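Long-range contacts in galactose-binding-like protein (Bacteroides thetaiotaomicron, PDB 7M1B), which probably binds carbohydrate as a SusE-like protein of a gut bacterium, in a family with a potential capacity for glycan degradation: residues P108-A113 with Y186-E191; L138-S143 with F178-R183; K211-A216 with S298-S303; P255-F260 with R356-S361. All coordinates share one frame; numbering follows the deposited sequence.

Interaction 1: P108-A113 with Y186-E191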
loop_
_atom_site.group_PDB
_atom_site.type_symbol
_atom_site.label_atom_id
_atom_site.label_comp_id
_atom_site.label_asym_id
_atom_site.label_seq_id
_atom_site.Cartn_x
_atom_site.Cartn_y
_atom_site.Cartn_z
ATOM N N PRO A 108 4.239 -33.064 14.061
ATOM C CA PRO A 108 3.830 -32.056 15.185
ATOM C C PRO A 108 3.863 -30.660 14.559
ATOM O O PRO A 108 4.711 -30.476 13.708
ATOM C CB PRO A 108 4.929 -32.176 16.284
ATOM C CG PRO A 108 5.630 -33.674 16.058
ATOM C CD PRO A 108 4.708 -34.287 14.822
ATOM N N ALA A 109 2.959 -29.750 14.953
ATOM C CA ALA A 109 2.898 -28.423 14.328
ATOM C C ALA A 109 4.187 -27.639 14.557
ATOM O O ALA A 109 4.642 -26.969 13.615
ATOM C CB ALA A 109 1.644 -27.652 14.725
ATOM N N TYR A 110 4.812 -27.751 15.745
ATOM C CA TYR A 110 5.945 -26.840 15.978
ATOM C C TYR A 110 7.158 -27.186 15.088
ATOM O O TYR A 110 8.033 -26.352 14.755
ATOM C CB TYR A 110 6.272 -26.784 17.477
ATOM C CG TYR A 110 7.069 -27.959 17.986
ATOM C CD1 TYR A 110 6.493 -29.220 18.169
ATOM C CD2 TYR A 110 8.403 -27.782 18.314
ATOM C CE1 TYR A 110 7.272 -30.287 18.599
ATOM C CE2 TYR A 110 9.195 -28.831 18.740
ATOM C CZ TYR A 110 8.613 -30.076 18.898
ATOM O OH TYR A 110 9.380 -31.245 19.442
ATOM N N LEU A 111 7.206 -28.463 14.688
ATOM C CA LEU A 111 8.285 -28.990 13.870
ATOM C C LEU A 111 8.073 -28.590 12.411
ATOM O O LEU A 111 9.023 -28.146 11.746
ATOM C CB LEU A 111 8.334 -30.522 14.033
ATOM C CG LEU A 111 9.072 -31.045 15.269
ATOM C CD1 LEU A 111 9.166 -32.573 15.252
ATOM C CD2 LEU A 111 10.469 -30.429 15.385
ATOM N N THR A 112 6.845 -28.787 11.907
ATOM C CA THR A 112 6.515 -28.336 10.563
ATOM C C THR A 112 6.753 -26.833 10.493
ATOM O O THR A 112 7.297 -26.361 9.494
ATOM C CB THR A 112 5.060 -28.640 10.187
ATOM O OG1 THR A 112 4.987 -30.058 10.086
ATOM C CG2 THR A 112 4.652 -28.085 8.838
ATOM N N ALA A 113 6.414 -26.127 11.586
ATOM C CA ALA A 113 6.581 -24.670 11.566
ATOM C C ALA A 113 8.040 -24.240 11.383
ATOM O O ALA A 113 8.316 -23.375 10.574
ATOM C CB ALA A 113 5.991 -24.003 12.792
ATOM N N TYR A 186 2.075 -27.363 25.057
ATOM C CA TYR A 186 2.399 -28.656 25.635
ATOM C C TYR A 186 3.856 -28.732 26.080
ATOM O O TYR A 186 4.289 -29.798 26.465
ATOM C CB TYR A 186 2.196 -29.713 24.552
ATOM C CG TYR A 186 0.747 -29.820 24.161
ATOM C CD1 TYR A 186 -0.204 -30.342 25.000
ATOM C CD2 TYR A 186 0.296 -29.315 22.959
ATOM C CE1 TYR A 186 -1.540 -30.449 24.663
ATOM C CE2 TYR A 186 -1.043 -29.384 22.602
ATOM C CZ TYR A 186 -1.969 -29.980 23.451
ATOM O OH TYR A 186 -3.294 -30.046 23.099
ATOM N N ASP A 187 4.623 -27.636 26.004
ATOM C CA ASP A 187 5.997 -27.609 26.499
ATOM C C ASP A 187 7.002 -28.199 25.502
ATOM O O ASP A 187 8.156 -28.410 25.864
ATOM C CB ASP A 187 6.124 -28.176 27.922
ATOM C CG ASP A 187 5.296 -27.413 28.945
ATOM O OD1 ASP A 187 5.689 -26.283 29.289
ATOM O OD2 ASP A 187 4.255 -27.953 29.380
ATOM N N ASN A 188 6.595 -28.429 24.242
ATOM C CA ASN A 188 7.557 -28.830 23.211
ATOM C C ASN A 188 8.243 -27.555 22.692
ATOM O O ASN A 188 7.618 -26.511 22.804
ATOM C CB ASN A 188 6.839 -29.589 22.072
ATOM C CG ASN A 188 6.085 -30.808 22.522
ATOM O OD1 ASN A 188 6.661 -31.644 23.194
ATOM N ND2 ASN A 188 4.813 -30.888 22.182
ATOM N N GLN A 189 9.525 -27.611 22.251
ATOM C CA GLN A 189 10.226 -26.445 21.670
ATOM C C GLN A 189 11.223 -26.856 20.591
ATOM O O GLN A 189 11.978 -27.812 20.814
ATOM C CB GLN A 189 11.144 -25.768 22.708
ATOM C CG GLN A 189 10.801 -24.292 22.934
ATOM C CD GLN A 189 11.906 -23.600 23.693
ATOM O OE1 GLN A 189 12.535 -24.178 24.577
ATOM N NE2 GLN A 189 12.167 -22.351 23.336
ATOM N N SER A 190 11.319 -26.047 19.507
ATOM C CA SER A 190 12.015 -26.456 18.287
ATOM C C SER A 190 13.510 -26.169 18.423
ATOM O O SER A 190 13.905 -25.504 19.383
ATOM C CB SER A 190 11.406 -25.801 17.067
ATOM O OG SER A 190 11.698 -24.403 17.076
ATOM N N GLU A 191 14.334 -26.672 17.481
ATOM C CA GLU A 191 15.684 -26.153 17.258
ATOM C C GLU A 191 15.557 -24.703 16.788
ATOM O O GLU A 191 14.512 -24.330 16.248
ATOM C CB GLU A 191 16.438 -26.961 16.184
ATOM C CG GLU A 191 15.596 -27.249 14.926
ATOM C CD GLU A 191 14.672 -28.473 14.852
ATOM O OE1 GLU A 191 13.686 -28.571 15.656
ATOM O OE2 GLU A 191 14.899 -29.316 13.942
#

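Interaction 2: L138-S143 with F178-R183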
loop_
_atom_site.group_PDB
_atom_site.type_symbol
_atom_site.label_atom_id
_atom_site.label_comp_id
_atom_site.label_asym_id
_atom_site.label_seq_id
_atom_site.Cartn_x
_atom_site.Cartn_y
_atom_site.Cartn_z
ATOM N N LEU A 138 0.715 -21.956 18.145
ATOM C CA LEU A 138 2.172 -21.929 18.107
ATOM C C LEU A 138 2.597 -20.605 18.757
ATOM O O LEU A 138 1.725 -19.724 18.834
ATOM C CB LEU A 138 2.625 -22.052 16.633
ATOM C CG LEU A 138 2.252 -23.377 15.932
ATOM C CD1 LEU A 138 2.616 -23.272 14.442
ATOM C CD2 LEU A 138 2.979 -24.583 16.568
ATOM N N ILE A 139 3.798 -20.597 19.359
ATOM C CA ILE A 139 4.426 -19.420 20.010
ATOM C C ILE A 139 5.799 -19.226 19.378
ATOM O O ILE A 139 6.654 -20.123 19.422
ATOM C CB ILE A 139 4.523 -19.705 21.535
ATOM C CG1 ILE A 139 3.284 -20.445 22.053
ATOM C CG2 ILE A 139 4.765 -18.403 22.343
ATOM C CD1 ILE A 139 2.030 -19.596 22.107
ATOM N N PHE A 140 5.971 -18.061 18.760
ATOM C CA PHE A 140 7.241 -17.814 18.113
ATOM C C PHE A 140 8.047 -16.853 18.972
ATOM O O PHE A 140 7.545 -15.781 19.293
ATOM C CB PHE A 140 6.976 -17.207 16.738
ATOM C CG PHE A 140 6.354 -18.141 15.724
ATOM C CD1 PHE A 140 4.999 -18.479 15.785
ATOM C CD2 PHE A 140 7.118 -18.694 14.699
ATOM C CE1 PHE A 140 4.427 -19.300 14.821
ATOM C CE2 PHE A 140 6.545 -19.502 13.723
ATOM C CZ PHE A 140 5.204 -19.799 13.777
ATOM N N ASP A 141 9.267 -17.256 19.359
ATOM C CA ASP A 141 10.124 -16.373 20.147
ATOM C C ASP A 141 11.233 -15.891 19.220
ATOM O O ASP A 141 11.996 -16.718 18.710
ATOM C CB ASP A 141 10.775 -17.111 21.327
ATOM C CG ASP A 141 9.785 -17.431 22.431
ATOM O OD1 ASP A 141 9.002 -16.507 22.795
ATOM O OD2 ASP A 141 9.781 -18.607 22.899
ATOM N N VAL A 142 11.340 -14.565 19.012
ATOM C CA VAL A 142 12.267 -14.060 17.991
ATOM C C VAL A 142 13.343 -13.193 18.665
ATOM O O VAL A 142 12.993 -12.177 19.378
ATOM C CB VAL A 142 11.579 -13.245 16.870
ATOM C CG1 VAL A 142 12.613 -12.736 15.876
ATOM C CG2 VAL A 142 10.507 -14.065 16.163
ATOM N N SER A 143 14.605 -13.663 18.547
ATOM C CA SER A 143 15.688 -13.051 19.310
ATOM C C SER A 143 16.636 -12.283 18.403
ATOM O O SER A 143 16.839 -12.643 17.239
ATOM C CB SER A 143 16.439 -14.084 20.131
ATOM O OG SER A 143 15.554 -14.837 20.953
ATOM N N PHE A 178 19.434 -12.931 13.308
ATOM C CA PHE A 178 18.143 -13.246 13.893
ATOM C C PHE A 178 18.112 -14.720 14.298
ATOM O O PHE A 178 18.769 -15.574 13.682
ATOM C CB PHE A 178 17.007 -12.902 12.916
ATOM C CG PHE A 178 16.885 -11.434 12.570
ATOM C CD1 PHE A 178 16.154 -10.577 13.392
ATOM C CD2 PHE A 178 17.500 -10.901 11.439
ATOM C CE1 PHE A 178 16.014 -9.229 13.096
ATOM C CE2 PHE A 178 17.338 -9.557 11.136
ATOM C CZ PHE A 178 16.621 -8.724 11.971
ATOM N N LYS A 179 17.354 -14.996 15.363
ATOM C CA LYS A 179 17.141 -16.363 15.828
ATOM C C LYS A 179 15.648 -16.530 16.110
ATOM O O LYS A 179 15.055 -15.610 16.720
ATOM C CB LYS A 179 18.004 -16.583 17.078
ATOM C CG LYS A 179 17.614 -17.721 18.008
ATOM C CD LYS A 179 18.241 -17.578 19.386
ATOM C CE LYS A 179 19.757 -17.590 19.383
ATOM N NZ LYS A 179 20.306 -18.213 20.611
ATOM N N VAL A 180 15.070 -17.667 15.641
ATOM C CA VAL A 180 13.661 -17.982 15.822
ATOM C C VAL A 180 13.509 -19.373 16.434
ATOM O O VAL A 180 14.147 -20.351 16.026
ATOM C CB VAL A 180 12.790 -17.870 14.543
ATOM C CG1 VAL A 180 11.297 -18.041 14.940
ATOM C CG2 VAL A 180 13.021 -16.574 13.745
ATOM N N ARG A 181 12.643 -19.492 17.446
ATOM C CA ARG A 181 12.274 -20.793 18.016
ATOM C C ARG A 181 10.753 -20.831 18.113
ATOM O O ARG A 181 10.155 -19.732 18.359
ATOM C CB ARG A 181 12.934 -20.966 19.389
ATOM C CG ARG A 181 14.181 -21.841 19.363
ATOM C CD ARG A 181 14.690 -22.206 20.740
ATOM N NE ARG A 181 14.795 -23.649 20.847
ATOM C CZ ARG A 181 15.223 -24.302 21.920
ATOM N NH1 ARG A 181 15.610 -23.631 22.991
ATOM N NH2 ARG A 181 15.264 -25.623 21.918
ATOM N N VAL A 182 10.150 -22.023 17.873
ATOM C CA VAL A 182 8.691 -22.230 17.928
ATOM C C VAL A 182 8.452 -23.212 19.067
ATOM O O VAL A 182 9.169 -24.212 19.147
ATOM C CB VAL A 182 8.112 -22.761 16.593
ATOM C CG1 VAL A 182 6.581 -22.535 16.556
ATOM C CG2 VAL A 182 8.720 -21.985 15.387
ATOM N N ARG A 183 7.421 -22.906 19.887
ATOM C CA ARG A 183 6.996 -23.766 21.012
ATOM C C ARG A 183 5.465 -23.878 21.059
ATOM O O ARG A 183 4.771 -23.083 20.419
ATOM C CB ARG A 183 7.604 -23.350 22.371
ATOM C CG ARG A 183 7.086 -22.006 22.962
ATOM C CD ARG A 183 7.993 -21.558 24.099
ATOM N NE ARG A 183 7.651 -20.191 24.511
ATOM C CZ ARG A 183 6.628 -19.866 25.301
ATOM N NH1 ARG A 183 5.825 -20.815 25.763
ATOM N NH2 ARG A 183 6.412 -18.589 25.613
HETATM O O HOH W 1 14.308 -16.923 19.741
#

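Interaction 3: K211-A216 with S298-S303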
loop_
_atom_site.group_PDB
_atom_site.type_symbol
_atom_site.label_atom_id
_atom_site.label_comp_id
_atom_site.label_asym_id
_atom_site.label_seq_id
_atom_site.Cartn_x
_atom_site.Cartn_y
_atom_site.Cartn_z
ATOM N N LYS A 211 3.926 5.617 -15.737
ATOM C CA LYS A 211 3.150 5.852 -16.970
ATOM C C LYS A 211 1.712 5.373 -16.851
ATOM O O LYS A 211 1.431 4.377 -16.144
ATOM C CB LYS A 211 3.828 5.145 -18.141
ATOM C CG LYS A 211 5.234 5.627 -18.483
ATOM C CD LYS A 211 5.229 7.106 -18.992
ATOM C CE LYS A 211 6.640 7.666 -18.948
ATOM N NZ LYS A 211 6.798 8.997 -19.625
ATOM N N THR A 212 0.784 6.029 -17.549
ATOM C CA THR A 212 -0.558 5.503 -17.682
ATOM C C THR A 212 -0.488 4.094 -18.282
ATOM O O THR A 212 0.358 3.805 -19.151
ATOM C CB THR A 212 -1.389 6.400 -18.593
ATOM O OG1 THR A 212 -1.304 7.738 -18.078
ATOM C CG2 THR A 212 -2.855 5.969 -18.624
ATOM N N PHE A 213 -1.329 3.184 -17.724
ATOM C CA PHE A 213 -1.407 1.835 -18.289
ATOM C C PHE A 213 -2.886 1.473 -18.423
ATOM O O PHE A 213 -3.452 0.692 -17.616
ATOM C CB PHE A 213 -0.619 0.831 -17.427
ATOM C CG PHE A 213 -0.135 -0.373 -18.194
ATOM C CD1 PHE A 213 1.057 -0.336 -18.922
ATOM C CD2 PHE A 213 -0.924 -1.520 -18.304
ATOM C CE1 PHE A 213 1.468 -1.441 -19.659
ATOM C CE2 PHE A 213 -0.525 -2.580 -19.106
ATOM C CZ PHE A 213 0.691 -2.571 -19.745
ATOM N N TYR A 214 -3.509 2.032 -19.449
ATOM C CA TYR A 214 -4.982 2.058 -19.578
ATOM C C TYR A 214 -5.497 0.678 -20.038
ATOM O O TYR A 214 -5.063 0.140 -21.043
ATOM C CB TYR A 214 -5.394 3.130 -20.581
ATOM C CG TYR A 214 -6.887 3.212 -20.815
ATOM C CD1 TYR A 214 -7.780 3.531 -19.792
ATOM C CD2 TYR A 214 -7.348 3.087 -22.113
ATOM C CE1 TYR A 214 -9.143 3.646 -20.073
ATOM C CE2 TYR A 214 -8.683 3.282 -22.410
ATOM C CZ TYR A 214 -9.589 3.458 -21.371
ATOM O OH TYR A 214 -10.929 3.641 -21.682
ATOM N N LEU A 215 -6.324 0.041 -19.182
ATOM C CA LEU A 215 -6.994 -1.213 -19.465
ATOM C C LEU A 215 -8.482 -0.959 -19.792
ATOM O O LEU A 215 -9.032 0.077 -19.439
ATOM C CB LEU A 215 -6.799 -2.157 -18.281
ATOM C CG LEU A 215 -5.311 -2.343 -17.906
ATOM C CD1 LEU A 215 -5.252 -3.293 -16.732
ATOM C CD2 LEU A 215 -4.537 -2.929 -19.096
ATOM N N ALA A 216 -9.114 -1.953 -20.465
ATOM C CA ALA A 216 -10.386 -1.636 -21.120
ATOM C C ALA A 216 -11.549 -1.234 -20.194
ATOM O O ALA A 216 -12.516 -0.588 -20.649
ATOM C CB ALA A 216 -10.770 -2.761 -22.066
ATOM N N SER A 298 3.108 -7.984 -10.537
ATOM C CA SER A 298 4.430 -7.789 -11.110
ATOM C C SER A 298 4.478 -8.085 -12.612
ATOM O O SER A 298 5.381 -7.586 -13.293
ATOM C CB SER A 298 5.519 -8.584 -10.424
ATOM O OG SER A 298 5.128 -9.969 -10.397
ATOM N N ASP A 299 3.523 -8.887 -13.102
ATOM C CA ASP A 299 3.499 -9.334 -14.489
ATOM C C ASP A 299 2.475 -8.514 -15.294
ATOM O O ASP A 299 1.649 -7.776 -14.732
ATOM C CB ASP A 299 3.184 -10.835 -14.538
ATOM C CG ASP A 299 1.769 -11.162 -14.023
ATOM O OD1 ASP A 299 1.356 -10.578 -13.094
ATOM O OD2 ASP A 299 1.040 -11.885 -14.699
ATOM N N LEU A 300 2.638 -8.527 -16.618
ATOM C CA LEU A 300 1.774 -7.763 -17.526
ATOM C C LEU A 300 0.285 -8.020 -17.239
ATOM O O LEU A 300 -0.207 -9.164 -17.285
ATOM C CB LEU A 300 2.137 -8.133 -18.965
ATOM C CG LEU A 300 1.721 -7.144 -20.055
ATOM C CD1 LEU A 300 2.565 -5.867 -20.012
ATOM C CD2 LEU A 300 1.666 -7.824 -21.424
ATOM N N PRO A 301 -0.509 -6.961 -17.002
ATOM C CA PRO A 301 -1.972 -7.081 -16.946
ATOM C C PRO A 301 -2.543 -7.558 -18.273
ATOM O O PRO A 301 -1.982 -7.267 -19.320
ATOM C CB PRO A 301 -2.462 -5.639 -16.703
ATOM C CG PRO A 301 -1.234 -4.982 -16.015
ATOM C CD PRO A 301 -0.088 -5.549 -16.811
ATOM N N SER A 302 -3.677 -8.240 -18.184
ATOM C CA SER A 302 -4.512 -8.474 -19.368
ATOM C C SER A 302 -5.166 -7.157 -19.817
ATOM O O SER A 302 -5.649 -6.366 -18.983
ATOM C CB SER A 302 -5.551 -9.629 -19.178
ATOM O OG SER A 302 -6.478 -9.281 -18.173
ATOM N N SER A 303 -5.222 -6.975 -21.131
ATOM C CA SER A 303 -5.709 -5.717 -21.740
ATOM C C SER A 303 -7.192 -5.452 -21.441
ATOM O O SER A 303 -7.617 -4.304 -21.393
ATOM C CB SER A 303 -5.424 -5.684 -23.259
ATOM O OG SER A 303 -6.216 -6.704 -23.885
#

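Interaction 4: P255-F260 with R356-S361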
loop_
_atom_site.group_PDB
_atom_site.type_symbol
_atom_site.label_atom_id
_atom_site.label_comp_id
_atom_site.label_asym_id
_atom_site.label_seq_id
_atom_site.Cartn_x
_atom_site.Cartn_y
_atom_site.Cartn_z
ATOM N N PRO A 255 -17.620 0.447 -7.159
ATOM C CA PRO A 255 -16.245 0.952 -7.271
ATOM C C PRO A 255 -15.784 1.071 -8.722
ATOM O O PRO A 255 -16.273 0.393 -9.666
ATOM C CB PRO A 255 -15.432 -0.162 -6.562
ATOM C CG PRO A 255 -16.224 -1.439 -6.836
ATOM C CD PRO A 255 -17.675 -0.975 -6.729
ATOM N N VAL A 256 -14.918 2.053 -8.938
ATOM C CA VAL A 256 -14.285 2.237 -10.241
ATOM C C VAL A 256 -12.778 2.187 -10.044
ATOM O O VAL A 256 -12.329 2.258 -8.915
ATOM C CB VAL A 256 -14.687 3.587 -10.851
ATOM C CG1 VAL A 256 -16.215 3.665 -11.100
ATOM C CG2 VAL A 256 -14.206 4.791 -10.018
ATOM N N TRP A 257 -11.978 2.163 -11.128
ATOM C CA TRP A 257 -10.541 1.997 -10.891
ATOM C C TRP A 257 -9.768 2.624 -12.080
ATOM O O TRP A 257 -10.241 2.647 -13.242
ATOM C CB TRP A 257 -10.172 0.492 -10.716
ATOM C CG TRP A 257 -10.773 -0.405 -11.766
ATOM C CD1 TRP A 257 -10.279 -0.720 -13.002
ATOM C CD2 TRP A 257 -11.981 -1.154 -11.607
ATOM N NE1 TRP A 257 -11.133 -1.567 -13.683
ATOM C CE2 TRP A 257 -12.172 -1.885 -12.815
ATOM C CE3 TRP A 257 -12.929 -1.254 -10.559
ATOM C CZ2 TRP A 257 -13.300 -2.704 -13.021
ATOM C CZ3 TRP A 257 -14.036 -2.080 -10.771
ATOM C CH2 TRP A 257 -14.202 -2.818 -11.971
ATOM N N PHE A 258 -8.511 2.958 -11.809
ATOM C CA PHE A 258 -7.558 3.304 -12.845
ATOM C C PHE A 258 -6.254 2.546 -12.588
ATOM O O PHE A 258 -6.050 2.003 -11.504
ATOM C CB PHE A 258 -7.303 4.814 -13.015
ATOM C CG PHE A 258 -6.772 5.509 -11.773
ATOM C CD1 PHE A 258 -5.506 5.269 -11.311
ATOM C CD2 PHE A 258 -7.552 6.396 -11.048
ATOM C CE1 PHE A 258 -5.018 5.906 -10.173
ATOM C CE2 PHE A 258 -7.072 7.053 -9.927
ATOM C CZ PHE A 258 -5.806 6.789 -9.463
ATOM N N THR A 259 -5.437 2.460 -13.653
ATOM C CA THR A 259 -4.271 1.582 -13.708
ATOM C C THR A 259 -3.064 2.351 -14.194
ATOM O O THR A 259 -3.141 3.074 -15.203
ATOM C CB THR A 259 -4.449 0.365 -14.662
ATOM O OG1 THR A 259 -5.738 -0.216 -14.398
ATOM C CG2 THR A 259 -3.340 -0.643 -14.515
ATOM N N PHE A 260 -1.924 2.170 -13.482
ATOM C CA PHE A 260 -0.714 2.775 -14.037
ATOM C C PHE A 260 0.473 1.810 -13.860
ATOM O O PHE A 260 0.358 0.781 -13.180
ATOM C CB PHE A 260 -0.371 4.124 -13.376
ATOM C CG PHE A 260 -0.249 4.162 -11.881
ATOM C CD1 PHE A 260 0.990 3.908 -11.315
ATOM C CD2 PHE A 260 -1.353 4.395 -11.061
ATOM C CE1 PHE A 260 1.134 4.037 -9.924
ATOM C CE2 PHE A 260 -1.206 4.484 -9.681
ATOM C CZ PHE A 260 0.045 4.310 -9.101
ATOM N N ARG A 356 -3.211 -0.556 -9.392
ATOM C CA ARG A 356 -4.558 -0.026 -9.563
ATOM C C ARG A 356 -5.024 0.647 -8.280
ATOM O O ARG A 356 -4.769 0.144 -7.155
ATOM C CB ARG A 356 -5.537 -1.146 -9.897
ATOM C CG ARG A 356 -5.615 -1.453 -11.385
ATOM C CD ARG A 356 -6.492 -2.632 -11.694
ATOM N NE ARG A 356 -6.928 -2.451 -13.079
ATOM C CZ ARG A 356 -7.850 -3.202 -13.667
ATOM N NH1 ARG A 356 -8.293 -4.338 -13.051
ATOM N NH2 ARG A 356 -8.300 -2.967 -14.869
ATOM N N PHE A 357 -5.748 1.766 -8.450
ATOM C CA PHE A 357 -6.540 2.345 -7.377
ATOM C C PHE A 357 -7.995 2.015 -7.652
ATOM O O PHE A 357 -8.536 2.345 -8.682
ATOM C CB PHE A 357 -6.348 3.871 -7.350
ATOM C CG PHE A 357 -5.143 4.313 -6.564
ATOM C CD1 PHE A 357 -3.901 3.779 -6.856
ATOM C CD2 PHE A 357 -5.212 5.370 -5.676
ATOM C CE1 PHE A 357 -2.773 4.164 -6.117
ATOM C CE2 PHE A 357 -4.110 5.749 -4.902
ATOM C CZ PHE A 357 -2.884 5.167 -5.172
ATOM N N LYS A 358 -8.569 1.180 -6.736
ATOM C CA LYS A 358 -9.975 0.845 -6.800
ATOM C C LYS A 358 -10.699 1.796 -5.863
ATOM O O LYS A 358 -10.578 1.696 -4.623
ATOM C CB LYS A 358 -10.168 -0.616 -6.361
ATOM C CG LYS A 358 -11.616 -1.103 -6.490
ATOM C CD LYS A 358 -11.743 -2.597 -5.999
ATOM C CE LYS A 358 -13.076 -3.343 -6.544
ATOM N NZ LYS A 358 -13.066 -4.849 -6.200
ATOM N N ILE A 359 -11.422 2.746 -6.463
ATOM C CA ILE A 359 -12.015 3.824 -5.681
ATOM C C ILE A 359 -13.382 3.325 -5.202
ATOM O O ILE A 359 -14.237 3.010 -6.046
ATOM C CB ILE A 359 -12.137 5.122 -6.508
ATOM C CG1 ILE A 359 -10.816 5.554 -7.173
ATOM C CG2 ILE A 359 -12.743 6.237 -5.626
ATOM C CD1 ILE A 359 -9.715 5.743 -6.173
ATOM N N LEU A 360 -13.604 3.354 -3.886
ATOM C CA LEU A 360 -14.873 2.913 -3.304
ATOM C C LEU A 360 -15.818 4.109 -3.103
ATOM O O LEU A 360 -17.047 4.003 -3.271
ATOM C CB LEU A 360 -14.567 2.227 -1.965
ATOM C CG LEU A 360 -13.527 1.088 -1.961
ATOM C CD1 LEU A 360 -13.416 0.477 -0.571
ATOM C CD2 LEU A 360 -13.879 0.011 -2.949
ATOM N N SER A 361 -15.247 5.273 -2.741
ATOM C CA SER A 361 -16.063 6.430 -2.341
ATOM C C SER A 361 -15.292 7.735 -2.623
ATOM O O SER A 361 -14.046 7.685 -2.526
ATOM C CB SER A 361 -16.562 6.266 -0.876
ATOM O OG SER A 361 -15.426 6.349 0.000
#

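Interaction 1: P108-A113 with Y186-E191
The phenol ring of Y110 lies against the loop N188-S190, and most of the contact is made around that ring. N188 lays its CB over one face, 3.8 Å from the centre of the Y110 ring and nearer the CE1 and CZ side of the rim. On the opposite face sits CG of its own helix neighbour, L111. Across the other flank, CE2 of Y110 comes to 3.4 Å from the carbonyl carbon of Q189, while S190 N lies at the ring edge and S190 CB is 3.8 Å from CD2 of Y110. Y110 carries CG between its backbone N and carbonyl carbon (chi1 79°), a conformation seldom used deep inside helices but possible here in the first turn of helix 109-115. N188 and Y110 cross at about a right angle with amide and ring planes 16° apart, and the amide spends its ND2 on D184. S190 OG donates to E191 O (2.9 Å) and also bonds V182 N in strand 176-183. E191 bends at chi2 (-86°), and its OE1 approaches L111 CD2 to 3.7 Å. No hydrogen bond crosses between the segments. The helix is thus held to this loop of the DUF5126 region by van der Waals and CH-pi packing, while N188 ND2 and S190 OG find their partners in the loop itself and in strand 176-183.

Interaction 2: L138-S143 with F178-R183
Two central strands of a four-stranded antiparallel sheet meet here, in the β-sandwich of the DUF5126 region. Hydrogen-bonded pairs I139-R183, D141-R181 and S143-K179 form the ladder; D141 N to R181 O, at 2.8 Å and 170°, is nearly straight. F140, V142, V180 and V182 share the face turned to the opposing sheet. There V182 CG1 stands over the centre of the F140 ring, 4.1 Å from its centroid, and V182 CG2 touches CE2 of F140 at 3.7 Å. The other face carries the charges. R183, its CG between backbone N and carbonyl carbon (chi1 69°), runs extended to NE, which donates in the guanidinium plane to the syn lone pair of D141 OD2 at 3.1 Å. I139 CG2 lies over one face of this guanidinium, 3.7 Å from R183 NH2. With T156 OG1 bonded to D141 OD1, both carboxylate oxygens have partners, which should restrain its rotation and favour the charged form. The pair thus joins a greasy inner face to an outer one knitted by a salt bridge.

Interaction 3: K211-A216 with S298-S303
L215 and S303 bring their CA atoms to 5.2 Å where the irregular runs 213-216 and 300-303 lie 36° apart in direction, and a single backbone bond joins them, A216 N to S303 O at 2.9 Å. L215 supplies much of the side-chain packing: its CD1 meets P301 CB at 3.6 Å, crossing the proline at about a right angle, and CD2 lies 3.6 Å from S302 O. F213, with CG anti to its backbone N (chi1 -154°), reaches tip to tip with P301, bringing CE2 to 3.8 Å from P301 CD. Its CZ touches L300 CD1, also at 3.8 Å. An alanine in place of L215 would probably open a gap beside P301 CB and the S302 carbonyl, leaving the proline less firmly seated. Beneath the contact lies the large sheet. F213 is backbone-bonded to T259 of strand 256-274, L215 packs on T259 and on R356 of strand 352-362, and Y354 of that same strand touches F213, L300 and P301. W310, in the loop before strand 311-317, packs against both L215 and P301.

Interaction 4: P255-F260 with R356-S361
R356 NE donates to T259 OG1 at 2.9 Å and 172°, with the hydroxyl oxygen in the guanidinium plane. W257 CD1 lies over one face of the same guanidinium, 3.5 Å from R356 CZ, the two planes 50° apart. On the other side of the strand pair F258 and F357 are near parallel but slid apart, with F357 CB over the F258 ring, 3.6 Å from F258 CZ, while F357 CE1 meets the edge of the F260 ring. Backbone bonds pair V256 with I359, the shorter being I359 N to V256 O at 2.7 Å, and F258 with F357. In the second shell, D218 takes R356 NH2 in a salt bridge and also bonds T259 OG1, N217 OD1 accepts from W257 NE1, and W307 makes a cation-pi contact with R356. A leucine in place of R356 would probably leave D218 without its countercharge and T259 OG1 without the donor at NE. Within the sheet, strand 352-362 lies between strands 256-274 and 292-297, and F260 and F357 pack on L374 of strand 370-380, within what is probably a galactose-binding-like β-sandwich.

Overall arrangement
Along the modelled chain, interaction 1 closes the first long loop, bringing helix 109-115 onto the turn between strands 176-183 and 193-197. Interaction 2 is nested inside it and touches it, since S190 bonds both R181 and V182. Together they link that helix, the turn and the middle of the four-stranded sheet. In the larger C-terminal part, interaction 3 brings the loop after strand 292-297 back to 211-216, and interaction 4 pairs strand 256-274 with 352-362. These two cross, their segments alternating along the sequence, and they touch, with F213 N bonded to T259 O and L215 packed on R356. Interaction 2 lies about 39 Å from interaction 4, centre to centre, with no direct contact.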